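Local coordinates for protein malate dehydrogenase (Pyrococcus horikoshii, PDB 1V9N) that catalyses the NAD-dependent interconversion of (S)-malate and oxaloacetate as a homodimeric oxidoreductase of the LDH2/MDH2 family, captured here with bound NADPH, at residues A[130-136]-A[180-184]; A[149-153]-A[264-270]; A[166-171]-A[183-188]. All blocks are in the same frame, centred on the assembly; numbering follows the deposited sequence.

Interaction 1 of 3, residues A[130-136]-A[180-184]; sequences IAGYYAL and PFLLD. With NDP (NADPH dihydro-nicotinamide-adenine-dinucleotide phosphate), chain B.
Helix 132-136 and strand 181-184 run nearly antiparallel: their axes make an angle of 151° and approach to 8.7 Å, and the closest CA pair, Gly132 with Asp184, is 5.2 Å apart. Ile130 is extended (phi/psi -75/135) and helix 132-136 follows, with Leu136 N bonded to Gly132 O at 2.9 Å. Asp184 (chi1 -172°, chi2 3°) turns its carboxylate toward Gly132, whose N gives a weak hydrogen bond to Asp184 OD2 (2.7 Å, 139°). An ideal CB on Gly132 would lie 2.5 Å from Asp184 OD2, a clash, so the close approach depends on a bare CA. The same carboxylate grips the nicotinamide ribose of NADPH, with O2D donating to Asp184 OD1 at 2.4 Å, a very short bond, and O3D to Asp184 OD2 at 2.7 Å; Ala131 N donates to O2D at 3.1 Å. An acidic side chain accepting from both ribose hydroxyls is a recurrent way of holding a nucleotide sugar. Farther along, Leu136 (chi1 -87°) lays CD1 3.6 Å from Leu182 CD2 and CD2 3.8 Å from Pro180 CB. Tyr133 and Tyr134 turn to helices 34-49 and 97-115, while Ala131 and Ala135 rest on strand 170-174, beside strand 181-185.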
loop_
_atom_site.group_PDB
_atom_site.type_symbol
_atom_site.label_atom_id
_atom_site.label_comp_id
_atom_site.label_asym_id
_atom_site.label_seq_id
_atom_site.Cartn_x
_atom_site.Cartn_y
_atom_site.Cartn_z
ATOM N N ILE A 130 -1.443 16.037 6.949
ATOM C CA ILE A 130 -0.584 15.036 6.323
ATOM C C ILE A 130 -0.566 13.730 7.112
ATOM O O ILE A 130 -0.472 13.733 8.339
ATOM C CB ILE A 130 0.870 15.558 6.138
ATOM C CG1 ILE A 130 1.451 16.011 7.473
ATOM C CG2 ILE A 130 0.886 16.720 5.144
ATOM C CD1 ILE A 130 2.872 16.513 7.360
ATOM N N ALA A 131 -0.679 12.615 6.393
ATOM C CA ALA A 131 -0.682 11.294 7.011
ATOM C C ALA A 131 0.675 10.980 7.647
ATOM O O ALA A 131 0.747 10.307 8.675
ATOM C CB ALA A 131 -1.030 10.232 5.964
ATOM N N GLY A 132 1.747 11.481 7.040
ATOM C CA GLY A 132 3.079 11.216 7.563
ATOM C C GLY A 132 3.298 11.717 8.977
ATOM O O GLY A 132 4.154 11.209 9.705
ATOM N N TYR A 133 2.534 12.728 9.372
ATOM C CA TYR A 133 2.650 13.281 10.713
ATOM C C TYR A 133 2.415 12.216 11.788
ATOM O O TYR A 133 3.119 12.173 12.795
ATOM C CB TYR A 133 1.645 14.421 10.894
ATOM C CG TYR A 133 1.589 14.985 12.296
ATOM C CD1 TYR A 133 2.511 15.941 12.728
ATOM C CD2 TYR A 133 0.613 14.556 13.193
ATOM C CE1 TYR A 133 2.455 16.461 14.024
ATOM C CE2 TYR A 133 0.549 15.061 14.486
ATOM C CZ TYR A 133 1.467 16.010 14.896
ATOM O OH TYR A 133 1.385 16.505 16.175
ATOM N N TYR A 134 1.418 11.362 11.577
ATOM C CA TYR A 134 1.091 10.319 12.553
ATOM C C TYR A 134 2.063 9.143 12.454
ATOM O O TYR A 134 2.465 8.573 13.468
ATOM C CB TYR A 134 -0.359 9.864 12.338
ATOM C CG TYR A 134 -1.299 11.050 12.303
ATOM C CD1 TYR A 134 -1.755 11.644 13.483
ATOM C CD2 TYR A 134 -1.617 11.664 11.097
ATOM C CE1 TYR A 134 -2.495 12.832 13.457
ATOM C CE2 TYR A 134 -2.354 12.849 11.058
ATOM C CZ TYR A 134 -2.784 13.428 12.236
ATOM O OH TYR A 134 -3.471 14.621 12.190
ATOM N N ALA A 135 2.458 8.789 11.236
ATOM C CA ALA A 135 3.399 7.685 11.069
ATOM C C ALA A 135 4.712 8.030 11.763
ATOM O O ALA A 135 5.319 7.174 12.409
ATOM C CB ALA A 135 3.649 7.407 9.587
ATOM N N LEU A 136 5.141 9.285 11.631
ATOM C CA LEU A 136 6.392 9.745 12.238
ATOM C C LEU A 136 6.395 9.638 13.751
ATOM O O LEU A 136 7.442 9.408 14.366
ATOM C CB LEU A 136 6.692 11.195 11.841
ATOM C CG LEU A 136 7.459 11.405 10.534
ATOM C CD1 LEU A 136 7.638 12.902 10.286
ATOM C CD2 LEU A 136 8.823 10.713 10.617
ATOM N N PRO A 180 14.299 9.382 10.146
ATOM C CA PRO A 180 13.334 8.343 9.785
ATOM C C PRO A 180 13.027 8.240 8.296
ATOM O O PRO A 180 13.012 9.243 7.571
ATOM C CB PRO A 180 12.085 8.735 10.578
ATOM C CG PRO A 180 12.646 9.447 11.776
ATOM C CD PRO A 180 13.740 10.289 11.165
ATOM N N PHE A 181 12.803 7.012 7.846
ATOM C CA PHE A 181 12.401 6.773 6.476
ATOM C C PHE A 181 10.948 7.240 6.536
ATOM O O PHE A 181 10.254 6.953 7.512
ATOM C CB PHE A 181 12.443 5.277 6.163
ATOM C CG PHE A 181 11.693 4.899 4.928
ATOM C CD1 PHE A 181 12.309 4.948 3.681
ATOM C CD2 PHE A 181 10.353 4.517 5.006
ATOM C CE1 PHE A 181 11.597 4.619 2.522
ATOM C CE2 PHE A 181 9.634 4.191 3.863
ATOM C CZ PHE A 181 10.255 4.239 2.616
ATOM N N LEU A 182 10.479 7.955 5.524
ATOM C CA LEU A 182 9.102 8.424 5.556
ATOM C C LEU A 182 8.423 8.485 4.202
ATOM O O LEU A 182 8.693 9.376 3.394
ATOM C CB LEU A 182 9.022 9.805 6.219
ATOM C CG LEU A 182 7.650 10.504 6.197
ATOM C CD1 LEU A 182 6.608 9.668 6.950
ATOM C CD2 LEU A 182 7.783 11.902 6.819
ATOM N N LEU A 183 7.560 7.510 3.952
ATOM C CA LEU A 183 6.784 7.475 2.728
ATOM C C LEU A 183 5.463 8.114 3.138
ATOM O O LEU A 183 4.905 7.775 4.182
ATOM C CB LEU A 183 6.540 6.032 2.277
ATOM C CG LEU A 183 5.534 5.816 1.134
ATOM C CD1 LEU A 183 6.023 6.535 -0.125
ATOM C CD2 LEU A 183 5.379 4.324 0.862
ATOM N N ASP A 184 4.985 9.059 2.340
ATOM C CA ASP A 184 3.717 9.725 2.619
ATOM C C ASP A 184 3.193 10.147 1.256
ATOM O O ASP A 184 3.657 11.129 0.688
ATOM C CB ASP A 184 3.926 10.941 3.531
ATOM C CG ASP A 184 2.614 11.534 4.003
ATOM O OD1 ASP A 184 1.560 10.954 3.655
ATOM O OD2 ASP A 184 2.629 12.564 4.713
HETATM P PA NDP B . 4.559 13.514 -3.132
HETATM O O1A NDP B . 4.969 14.854 -2.789
HETATM O O2A NDP B . 4.473 13.015 -4.549
HETATM O O5B NDP B . 5.509 12.492 -2.269
HETATM C C5B NDP B . 5.344 11.065 -2.351
HETATM C C4B NDP B . 6.384 10.473 -1.380
HETATM O O4B NDP B . 7.530 10.193 -2.203
HETATM C C3B NDP B . 6.881 11.331 -0.250
HETATM O O3B NDP B . 7.067 10.472 0.915
HETATM C C2B NDP B . 8.177 11.916 -0.688
HETATM O O2B NDP B . 9.109 12.313 0.332
HETATM C C1B NDP B . 8.656 10.856 -1.632
HETATM N N9A NDP B . 9.445 11.351 -2.793
HETATM C C8A NDP B . 9.264 12.529 -3.573
HETATM N N7A NDP B . 10.158 12.601 -4.533
HETATM C C5A NDP B . 10.943 11.489 -4.420
HETATM C C6A NDP B . 12.064 10.966 -5.139
HETATM N N6A NDP B . 12.553 11.627 -6.194
HETATM N N1A NDP B . 12.639 9.776 -4.746
HETATM C C2A NDP B . 12.142 9.088 -3.667
HETATM N N3A NDP B . 11.088 9.495 -2.929
HETATM C C4A NDP B . 10.526 10.713 -3.358
HETATM O O3 NDP B . 3.196 13.094 -2.472
HETATM P PN NDP B . 1.665 13.505 -2.537
HETATM O O1N NDP B . 0.964 12.302 -2.975
HETATM O O2N NDP B . 1.676 14.688 -3.464
HETATM O O5D NDP B . 1.391 13.896 -1.019
HETATM C C5D NDP B . 0.651 15.089 -0.635
HETATM C C4D NDP B . 0.544 15.190 0.935
HETATM O O4D NDP B . -0.827 15.385 1.232
HETATM C C3D NDP B . 0.966 13.944 1.752
HETATM O O3D NDP B . 1.708 14.394 2.894
HETATM C C2D NDP B . -0.328 13.230 2.102
HETATM O O2D NDP B . -0.207 12.491 3.299
HETATM C C1D NDP B . -1.318 14.422 2.167
HETATM N N1N NDP B . -2.717 14.073 1.803
HETATM C C2N NDP B . -3.686 14.184 2.839
HETATM C C3N NDP B . -5.060 13.854 2.489
HETATM C C7N NDP B . -6.107 13.958 3.510
HETATM O O7N NDP B . -7.297 13.702 3.288
HETATM N N7N NDP B . -5.797 14.349 4.776
HETATM C C4N NDP B . -5.341 13.453 1.148
HETATM C C5N NDP B . -4.378 13.346 0.154
HETATM C C6N NDP B . -3.059 13.661 0.475
HETATM P P2B NDP B . 9.348 13.764 0.836
HETATM O O1X NDP B . 10.814 13.809 0.961
HETATM O O2X NDP B . 8.679 13.961 2.159
HETATM O O3X NDP B . 8.829 14.761 -0.194
#

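Interaction 2 of 3, residues A[149-153]-A[264-270]; sequences TNSRP and WSKYVKN. With NDP (NADPH dihydro-nicotinamide-adenine-dinucleotide phosphate), chain B.
Two irregular segments meet here. Residues 149-153 are extended as they leave strand 144-149; residues 264-270 make a short 3-10 turn at 266-267 closed by Tyr267 N to Trp264 O and Val268 N to Ser265 O, both 2.9 Å. The CA register is Ser151-Ser265 (5.2 Å), Arg152-Val268 (5.1 Å) and Pro153-Lys266 (5.0 Å), and 410 Å² is buried. Van der Waals contact dominates. Pro153 CD lies 3.1 Å from Ser265 O, and its CG 3.9 Å from Lys266 O, so the proline ring sits against the carbonyls of the turn. Val268 (chi1 173°) points into the contact, its CB 3.4 Å from Ser151 O and its CG2 3.9 Å from Asn150 ND2. Ser151 O also receives a CA-H...O contact from Ser265 CA (3.2 Å, 125°). The polar link at the outer end is indirect: one water accepts from Arg152 NH1 (3.1 Å) and donates to Asn270 OD1 (3.2 Å), with Asn270 ND2 over one guanidinium face and 3.4 Å from Arg152 CD. Asn150 (chi1 59°) and Ser265 instead spend their polar ends on Asp253 and, respectively, Cys279 and Asn168, while Lys266 forms a salt bridge to Glu306 of the second subunit. On the cofactor side Ser151 CB comes 3.5 Å from NADPH O7N, the carboxamide oxygen. The chemistry thus implies joining by shape and shared third partners, between the nicotinamide end of the site and the dimer interface.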
loop_
_atom_site.group_PDB
_atom_site.type_symbol
_atom_site.label_atom_id
_atom_site.label_comp_id
_atom_site.label_asym_id
_atom_site.label_seq_id
_atom_site.Cartn_x
_atom_site.Cartn_y
_atom_site.Cartn_z
ATOM N N THR A 149 -5.964 7.504 5.683
ATOM C CA THR A 149 -7.193 8.246 5.912
ATOM C C THR A 149 -7.949 8.342 4.593
ATOM O O THR A 149 -7.341 8.394 3.523
ATOM C CB THR A 149 -6.907 9.683 6.414
ATOM O OG1 THR A 149 -8.146 10.347 6.687
ATOM C CG2 THR A 149 -6.136 10.485 5.360
ATOM N N ASN A 150 -9.274 8.336 4.657
ATOM C CA ASN A 150 -10.044 8.480 3.441
ATOM C C ASN A 150 -10.342 9.974 3.340
ATOM O O ASN A 150 -9.879 10.762 4.177
ATOM C CB ASN A 150 -11.327 7.631 3.480
ATOM C CG ASN A 150 -12.245 7.990 4.623
ATOM O OD1 ASN A 150 -12.023 8.964 5.340
ATOM N ND2 ASN A 150 -13.297 7.204 4.793
ATOM N N SER A 151 -11.084 10.381 2.320
ATOM C CA SER A 151 -11.377 11.798 2.161
ATOM C C SER A 151 -12.583 12.027 1.269
ATOM O O SER A 151 -13.314 11.093 0.939
ATOM C CB SER A 151 -10.160 12.512 1.570
ATOM O OG SER A 151 -9.875 12.025 0.267
ATOM N N ARG A 152 -12.786 13.281 0.886
ATOM C CA ARG A 152 -13.900 13.641 0.020
ATOM C C ARG A 152 -13.687 12.999 -1.341
ATOM O O ARG A 152 -12.550 12.781 -1.758
ATOM C CB ARG A 152 -13.975 15.164 -0.142
ATOM C CG ARG A 152 -14.168 15.913 1.158
ATOM C CD ARG A 152 -14.345 17.413 0.933
ATOM N NE ARG A 152 -13.203 18.011 0.245
ATOM C CZ ARG A 152 -13.151 18.245 -1.063
ATOM N NH1 ARG A 152 -14.186 17.938 -1.838
ATOM N NH2 ARG A 152 -12.062 18.783 -1.598
ATOM N N PRO A 153 -14.777 12.676 -2.050
ATOM C CA PRO A 153 -14.635 12.061 -3.374
ATOM C C PRO A 153 -14.007 13.044 -4.361
ATOM O O PRO A 153 -14.523 14.143 -4.571
ATOM C CB PRO A 153 -16.074 11.692 -3.738
ATOM C CG PRO A 153 -16.884 12.737 -3.019
ATOM C CD PRO A 153 -16.196 12.810 -1.677
ATOM N N TRP A 264 -17.335 5.399 3.554
ATOM C CA TRP A 264 -16.276 5.518 2.569
ATOM C C TRP A 264 -16.294 6.878 1.871
ATOM O O TRP A 264 -17.248 7.647 1.997
ATOM C CB TRP A 264 -16.331 4.352 1.565
ATOM C CG TRP A 264 -17.596 4.227 0.780
ATOM C CD1 TRP A 264 -18.823 3.892 1.254
ATOM C CD2 TRP A 264 -17.748 4.432 -0.630
ATOM N NE1 TRP A 264 -19.737 3.872 0.229
ATOM C CE2 TRP A 264 -19.102 4.199 -0.941
ATOM C CE3 TRP A 264 -16.867 4.782 -1.662
ATOM C CZ2 TRP A 264 -19.605 4.310 -2.243
ATOM C CZ3 TRP A 264 -17.365 4.892 -2.960
ATOM C CH2 TRP A 264 -18.722 4.654 -3.235
ATOM N N SER A 265 -15.211 7.173 1.159
ATOM C CA SER A 265 -15.015 8.446 0.473
ATOM C C SER A 265 -16.221 9.160 -0.129
ATOM O O SER A 265 -16.444 10.344 0.140
ATOM C CB SER A 265 -13.944 8.275 -0.597
ATOM O OG SER A 265 -12.725 7.902 0.018
ATOM N N LYS A 266 -16.990 8.450 -0.942
ATOM C CA LYS A 266 -18.153 9.043 -1.581
ATOM C C LYS A 266 -19.047 9.804 -0.604
ATOM O O LYS A 266 -19.623 10.829 -0.956
ATOM C CB LYS A 266 -18.967 7.955 -2.290
ATOM C CG LYS A 266 -20.183 8.484 -3.033
ATOM C CD LYS A 266 -20.979 7.355 -3.656
ATOM C CE LYS A 266 -22.281 7.874 -4.265
ATOM N NZ LYS A 266 -23.093 6.761 -4.831
ATOM N N TYR A 267 -19.145 9.316 0.629
ATOM C CA TYR A 267 -20.001 9.953 1.619
ATOM C C TYR A 267 -19.318 10.833 2.657
ATOM O O TYR A 267 -19.959 11.300 3.596
ATOM C CB TYR A 267 -20.859 8.883 2.295
ATOM C CG TYR A 267 -21.782 8.214 1.303
ATOM C CD1 TYR A 267 -22.952 8.844 0.883
ATOM C CD2 TYR A 267 -21.445 6.992 0.720
ATOM C CE1 TYR A 267 -23.764 8.275 -0.102
ATOM C CE2 TYR A 267 -22.246 6.415 -0.266
ATOM C CZ TYR A 267 -23.401 7.062 -0.672
ATOM O OH TYR A 267 -24.189 6.505 -1.652
ATOM N N VAL A 268 -18.023 11.070 2.483
ATOM C CA VAL A 268 -17.281 11.931 3.395
ATOM C C VAL A 268 -17.622 13.380 3.024
ATOM O O VAL A 268 -17.481 13.771 1.866
ATOM C CB VAL A 268 -15.751 11.705 3.251
ATOM C CG1 VAL A 268 -14.983 12.724 4.081
ATOM C CG2 VAL A 268 -15.392 10.281 3.685
ATOM N N LYS A 269 -18.071 14.162 4.004
ATOM C CA LYS A 269 -18.450 15.564 3.786
ATOM C C LYS A 269 -17.314 16.527 4.105
ATOM O O LYS A 269 -16.325 16.154 4.744
ATOM C CB LYS A 269 -19.636 15.947 4.677
ATOM C CG LYS A 269 -20.863 15.061 4.587
ATOM C CD LYS A 269 -21.901 15.560 5.591
ATOM C CE LYS A 269 -23.062 14.601 5.755
ATOM N NZ LYS A 269 -24.000 15.069 6.827
ATOM N N ASN A 270 -17.472 17.778 3.677
ATOM C CA ASN A 270 -16.470 18.806 3.944
ATOM C C ASN A 270 -16.429 19.058 5.445
ATOM O O ASN A 270 -17.392 18.777 6.153
ATOM C CB ASN A 270 -16.816 20.104 3.211
ATOM C CG ASN A 270 -16.805 19.943 1.705
ATOM O OD1 ASN A 270 -17.689 19.303 1.128
ATOM N ND2 ASN A 270 -15.796 20.515 1.057
HETATM P PA NDP B . 4.559 13.514 -3.132
HETATM O O1A NDP B . 4.969 14.854 -2.789
HETATM O O2A NDP B . 4.473 13.015 -4.549
HETATM O O5B NDP B . 5.509 12.492 -2.269
HETATM C C5B NDP B . 5.344 11.065 -2.351
HETATM C C4B NDP B . 6.384 10.473 -1.380
HETATM O O4B NDP B . 7.530 10.193 -2.203
HETATM C C3B NDP B . 6.881 11.331 -0.250
HETATM O O3B NDP B . 7.067 10.472 0.915
HETATM C C2B NDP B . 8.177 11.916 -0.688
HETATM O O2B NDP B . 9.109 12.313 0.332
HETATM C C1B NDP B . 8.656 10.856 -1.632
HETATM N N9A NDP B . 9.445 11.351 -2.793
HETATM C C8A NDP B . 9.264 12.529 -3.573
HETATM N N7A NDP B . 10.158 12.601 -4.533
HETATM C C5A NDP B . 10.943 11.489 -4.420
HETATM C C6A NDP B . 12.064 10.966 -5.139
HETATM N N6A NDP B . 12.553 11.627 -6.194
HETATM N N1A NDP B . 12.639 9.776 -4.746
HETATM C C2A NDP B . 12.142 9.088 -3.667
HETATM N N3A NDP B . 11.088 9.495 -2.929
HETATM C C4A NDP B . 10.526 10.713 -3.358
HETATM O O3 NDP B . 3.196 13.094 -2.472
HETATM P PN NDP B . 1.665 13.505 -2.537
HETATM O O1N NDP B . 0.964 12.302 -2.975
HETATM O O2N NDP B . 1.676 14.688 -3.464
HETATM O O5D NDP B . 1.391 13.896 -1.019
HETATM C C5D NDP B . 0.651 15.089 -0.635
HETATM C C4D NDP B . 0.544 15.190 0.935
HETATM O O4D NDP B . -0.827 15.385 1.232
HETATM C C3D NDP B . 0.966 13.944 1.752
HETATM O O3D NDP B . 1.708 14.394 2.894
HETATM C C2D NDP B . -0.328 13.230 2.102
HETATM O O2D NDP B . -0.207 12.491 3.299
HETATM C C1D NDP B . -1.318 14.422 2.167
HETATM N N1N NDP B . -2.717 14.073 1.803
HETATM C C2N NDP B . -3.686 14.184 2.839
HETATM C C3N NDP B . -5.060 13.854 2.489
HETATM C C7N NDP B . -6.107 13.958 3.510
HETATM O O7N NDP B . -7.297 13.702 3.288
HETATM N N7N NDP B . -5.797 14.349 4.776
HETATM C C4N NDP B . -5.341 13.453 1.148
HETATM C C5N NDP B . -4.378 13.346 0.154
HETATM C C6N NDP B . -3.059 13.661 0.475
HETATM P P2B NDP B . 9.348 13.764 0.836
HETATM O O1X NDP B . 10.814 13.809 0.961
HETATM O O2X NDP B . 8.679 13.961 2.159
HETATM O O3X NDP B . 8.829 14.761 -0.194
HETATM O O HOH W 1 -17.075 17.000 -1.063
#

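Interaction 3 of 3, residues A[166-171]-A[183-188]; sequences GTNPIA and LDMATS. With NDP (NADPH dihydro-nicotinamide-adenine-dinucleotide phosphate), chain B.
Ile170, Thr187 and Thr167 bury the most surface (70, 63 and 56 Å²) in this antiparallel pairing, whose end-to-end directions differ by 168°. Ile170 forms the hydrogen-bonded pair with Met185, a selenomethionine (CA-CA 5.5 Å): Ile170 N to Met185 O is 2.8 Å (159°) and Met185 N to Ile170 O 3.0 Å (172°). Ala171 with Asp184 follows as a non-hydrogen-bonded pair, CA-CA 4.2 Å. The Ile170 side chain (chi1 -65°, chi2 175°) brings CD1 3.8 Å from Thr187 CG2. Beyond the strands Thr187 (chi1 47°) continues the link, its N donating to Thr167 O (3.0 Å, 150°) and its OG1 to Asn168 O (2.8 Å); a water donates to both Gly166 O (2.6 Å) and Thr187 OG1 (2.9 Å). Asn168, at phi/psi 5/91, makes the bend between Thr167 and Pro169. Thr167 (chi1 44°) sets CG2 3.4 Å from Ser188 OG and OG1 3.2 Å from C5N of NADPH, while Pro169 CD is 3.6 Å from C4N, the hydride-carrying carbon of nicotinamide. Ala186 N binds O1N (2.8 Å, 175°). Main-chain bonds thus hold the Ala186 amide and the Pro169 and Thr167 surface in place, side chains adding further cofactor bonds.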
loop_
_atom_site.group_PDB
_atom_site.type_symbol
_atom_site.label_atom_id
_atom_site.label_comp_id
_atom_site.label_asym_id
_atom_site.label_seq_id
_atom_site.Cartn_x
_atom_site.Cartn_y
_atom_site.Cartn_z
ATOM N N GLY A 166 -11.556 8.704 -2.833
ATOM C CA GLY A 166 -10.790 9.760 -2.196
ATOM C C GLY A 166 -9.327 9.682 -2.591
ATOM O O GLY A 166 -8.892 8.689 -3.173
ATOM N N THR A 167 -8.565 10.728 -2.291
ATOM C CA THR A 167 -7.145 10.742 -2.609
ATOM C C THR A 167 -6.398 9.860 -1.603
ATOM O O THR A 167 -5.186 9.650 -1.697
ATOM C CB THR A 167 -6.602 12.180 -2.615
ATOM O OG1 THR A 167 -7.110 12.897 -1.483
ATOM C CG2 THR A 167 -7.036 12.890 -3.895
ATOM N N ASN A 168 -7.169 9.355 -0.649
ATOM C CA ASN A 168 -6.735 8.426 0.393
ATOM C C ASN A 168 -5.248 8.100 0.440
ATOM O O ASN A 168 -4.789 7.142 -0.178
ATOM C CB ASN A 168 -7.550 7.147 0.231
ATOM C CG ASN A 168 -9.038 7.428 0.159
ATOM O OD1 ASN A 168 -9.473 8.552 0.414
ATOM N ND2 ASN A 168 -9.825 6.416 -0.172
ATOM N N PRO A 169 -4.482 8.876 1.219
ATOM C CA PRO A 169 -3.042 8.658 1.329
ATOM C C PRO A 169 -2.635 7.471 2.190
ATOM O O PRO A 169 -3.430 6.940 2.973
ATOM C CB PRO A 169 -2.549 9.984 1.904
ATOM C CG PRO A 169 -3.645 10.337 2.860
ATOM C CD PRO A 169 -4.912 10.007 2.062
ATOM N N ILE A 170 -1.384 7.060 2.011
ATOM C CA ILE A 170 -0.781 5.970 2.760
ATOM C C ILE A 170 0.574 6.470 3.229
ATOM O O ILE A 170 1.339 7.026 2.441
ATOM C CB ILE A 170 -0.537 4.726 1.888
ATOM C CG1 ILE A 170 -1.868 4.141 1.421
ATOM C CG2 ILE A 170 0.277 3.703 2.677
ATOM C CD1 ILE A 170 -1.720 2.975 0.453
ATOM N N ALA A 171 0.872 6.282 4.509
ATOM C CA ALA A 171 2.153 6.716 5.039
ATOM C C ALA A 171 2.793 5.642 5.909
ATOM O O ALA A 171 2.108 4.966 6.678
ATOM C CB ALA A 171 1.978 7.999 5.848
ATOM N N LEU A 183 7.560 7.510 3.952
ATOM C CA LEU A 183 6.784 7.475 2.728
ATOM C C LEU A 183 5.463 8.114 3.138
ATOM O O LEU A 183 4.905 7.775 4.182
ATOM C CB LEU A 183 6.540 6.032 2.277
ATOM C CG LEU A 183 5.534 5.816 1.134
ATOM C CD1 LEU A 183 6.023 6.535 -0.125
ATOM C CD2 LEU A 183 5.379 4.324 0.862
ATOM N N ASP A 184 4.985 9.059 2.340
ATOM C CA ASP A 184 3.717 9.725 2.619
ATOM C C ASP A 184 3.193 10.147 1.256
ATOM O O ASP A 184 3.657 11.129 0.688
ATOM C CB ASP A 184 3.926 10.941 3.531
ATOM C CG ASP A 184 2.614 11.534 4.003
ATOM O OD1 ASP A 184 1.560 10.954 3.655
ATOM O OD2 ASP A 184 2.629 12.564 4.713
HETATM N N MSE A 185 2.217 9.399 0.747
HETATM C CA MSE A 185 1.686 9.633 -0.591
HETATM C C MSE A 185 0.184 9.448 -0.766
HETATM O O MSE A 185 -0.422 8.563 -0.159
HETATM C CB MSE A 185 2.371 8.660 -1.547
HETATM C CG MSE A 185 2.269 7.224 -1.017
HETATM SE SE MSE A 185 2.695 5.780 -2.210
HETATM C CE MSE A 185 0.945 5.525 -3.000
ATOM N N ALA A 186 -0.411 10.267 -1.625
ATOM C CA ALA A 186 -1.826 10.123 -1.929
ATOM C C ALA A 186 -1.843 8.960 -2.922
ATOM O O ALA A 186 -0.866 8.755 -3.641
ATOM C CB ALA A 186 -2.354 11.377 -2.584
ATOM N N THR A 187 -2.925 8.191 -2.961
ATOM C CA THR A 187 -2.999 7.070 -3.890
ATOM C C THR A 187 -3.449 7.519 -5.282
ATOM O O THR A 187 -3.626 6.703 -6.195
ATOM C CB THR A 187 -3.927 5.952 -3.353
ATOM O OG1 THR A 187 -5.152 6.519 -2.881
ATOM C CG2 THR A 187 -3.247 5.216 -2.207
ATOM N N SER A 188 -3.636 8.824 -5.431
ATOM C CA SER A 188 -4.008 9.411 -6.710
ATOM C C SER A 188 -2.686 9.959 -7.236
ATOM O O SER A 188 -1.722 10.070 -6.469
ATOM C CB SER A 188 -5.015 10.551 -6.508
ATOM O OG SER A 188 -4.500 11.545 -5.635
HETATM P PA NDP B . 4.559 13.514 -3.132
HETATM O O1A NDP B . 4.969 14.854 -2.789
HETATM O O2A NDP B . 4.473 13.015 -4.549
HETATM O O5B NDP B . 5.509 12.492 -2.269
HETATM C C5B NDP B . 5.344 11.065 -2.351
HETATM C C4B NDP B . 6.384 10.473 -1.380
HETATM O O4B NDP B . 7.530 10.193 -2.203
HETATM C C3B NDP B . 6.881 11.331 -0.250
HETATM O O3B NDP B . 7.067 10.472 0.915
HETATM C C2B NDP B . 8.177 11.916 -0.688
HETATM O O2B NDP B . 9.109 12.313 0.332
HETATM C C1B NDP B . 8.656 10.856 -1.632
HETATM N N9A NDP B . 9.445 11.351 -2.793
HETATM C C8A NDP B . 9.264 12.529 -3.573
HETATM N N7A NDP B . 10.158 12.601 -4.533
HETATM C C5A NDP B . 10.943 11.489 -4.420
HETATM C C6A NDP B . 12.064 10.966 -5.139
HETATM N N6A NDP B . 12.553 11.627 -6.194
HETATM N N1A NDP B . 12.639 9.776 -4.746
HETATM C C2A NDP B . 12.142 9.088 -3.667
HETATM N N3A NDP B . 11.088 9.495 -2.929
HETATM C C4A NDP B . 10.526 10.713 -3.358
HETATM O O3 NDP B . 3.196 13.094 -2.472
HETATM P PN NDP B . 1.665 13.505 -2.537
HETATM O O1N NDP B . 0.964 12.302 -2.975
HETATM O O2N NDP B . 1.676 14.688 -3.464
HETATM O O5D NDP B . 1.391 13.896 -1.019
HETATM C C5D NDP B . 0.651 15.089 -0.635
HETATM C C4D NDP B . 0.544 15.190 0.935
HETATM O O4D NDP B . -0.827 15.385 1.232
HETATM C C3D NDP B . 0.966 13.944 1.752
HETATM O O3D NDP B . 1.708 14.394 2.894
HETATM C C2D NDP B . -0.328 13.230 2.102
HETATM O O2D NDP B . -0.207 12.491 3.299
HETATM C C1D NDP B . -1.318 14.422 2.167
HETATM N N1N NDP B . -2.717 14.073 1.803
HETATM C C2N NDP B . -3.686 14.184 2.839
HETATM C C3N NDP B . -5.060 13.854 2.489
HETATM C C7N NDP B . -6.107 13.958 3.510
HETATM O O7N NDP B . -7.297 13.702 3.288
HETATM N N7N NDP B . -5.797 14.349 4.776
HETATM C C4N NDP B . -5.341 13.453 1.148
HETATM C C5N NDP B . -4.378 13.346 0.154
HETATM C C6N NDP B . -3.059 13.661 0.475
HETATM P P2B NDP B . 9.348 13.764 0.836
HETATM O O1X NDP B . 10.814 13.809 0.961
HETATM O O2X NDP B . 8.679 13.961 2.159
HETATM O O3X NDP B . 8.829 14.761 -0.194
HETATM O O HOH W 2 -7.051 7.786 -4.744
#

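Along the chain come 130-136, 149-153, 166-171, 180-188 and 264-270, so interactions 1 and 2 alternate, whereas interaction 3 falls between the segments of interaction 2. Interactions 1 and 3, centres 11 Å apart, share Leu183 and Asp184 on strand 181-185, in the same sheet as its neighbour 170-174, and Gly132 N lies 3.7 Å from Ala171 CB. Interactions 2 and 3, centres 13 Å apart, meet through probable hydrogen bonds between Ser151 OG and Thr167 N (3.2 Å) and between Ser265 OG and Asn168 ND2 (3.3 Å). Interactions 1 and 2 have centres 21 Å apart. All three touch the same NADPH and the second subunit, so the cofactor site lies at the dimer interface.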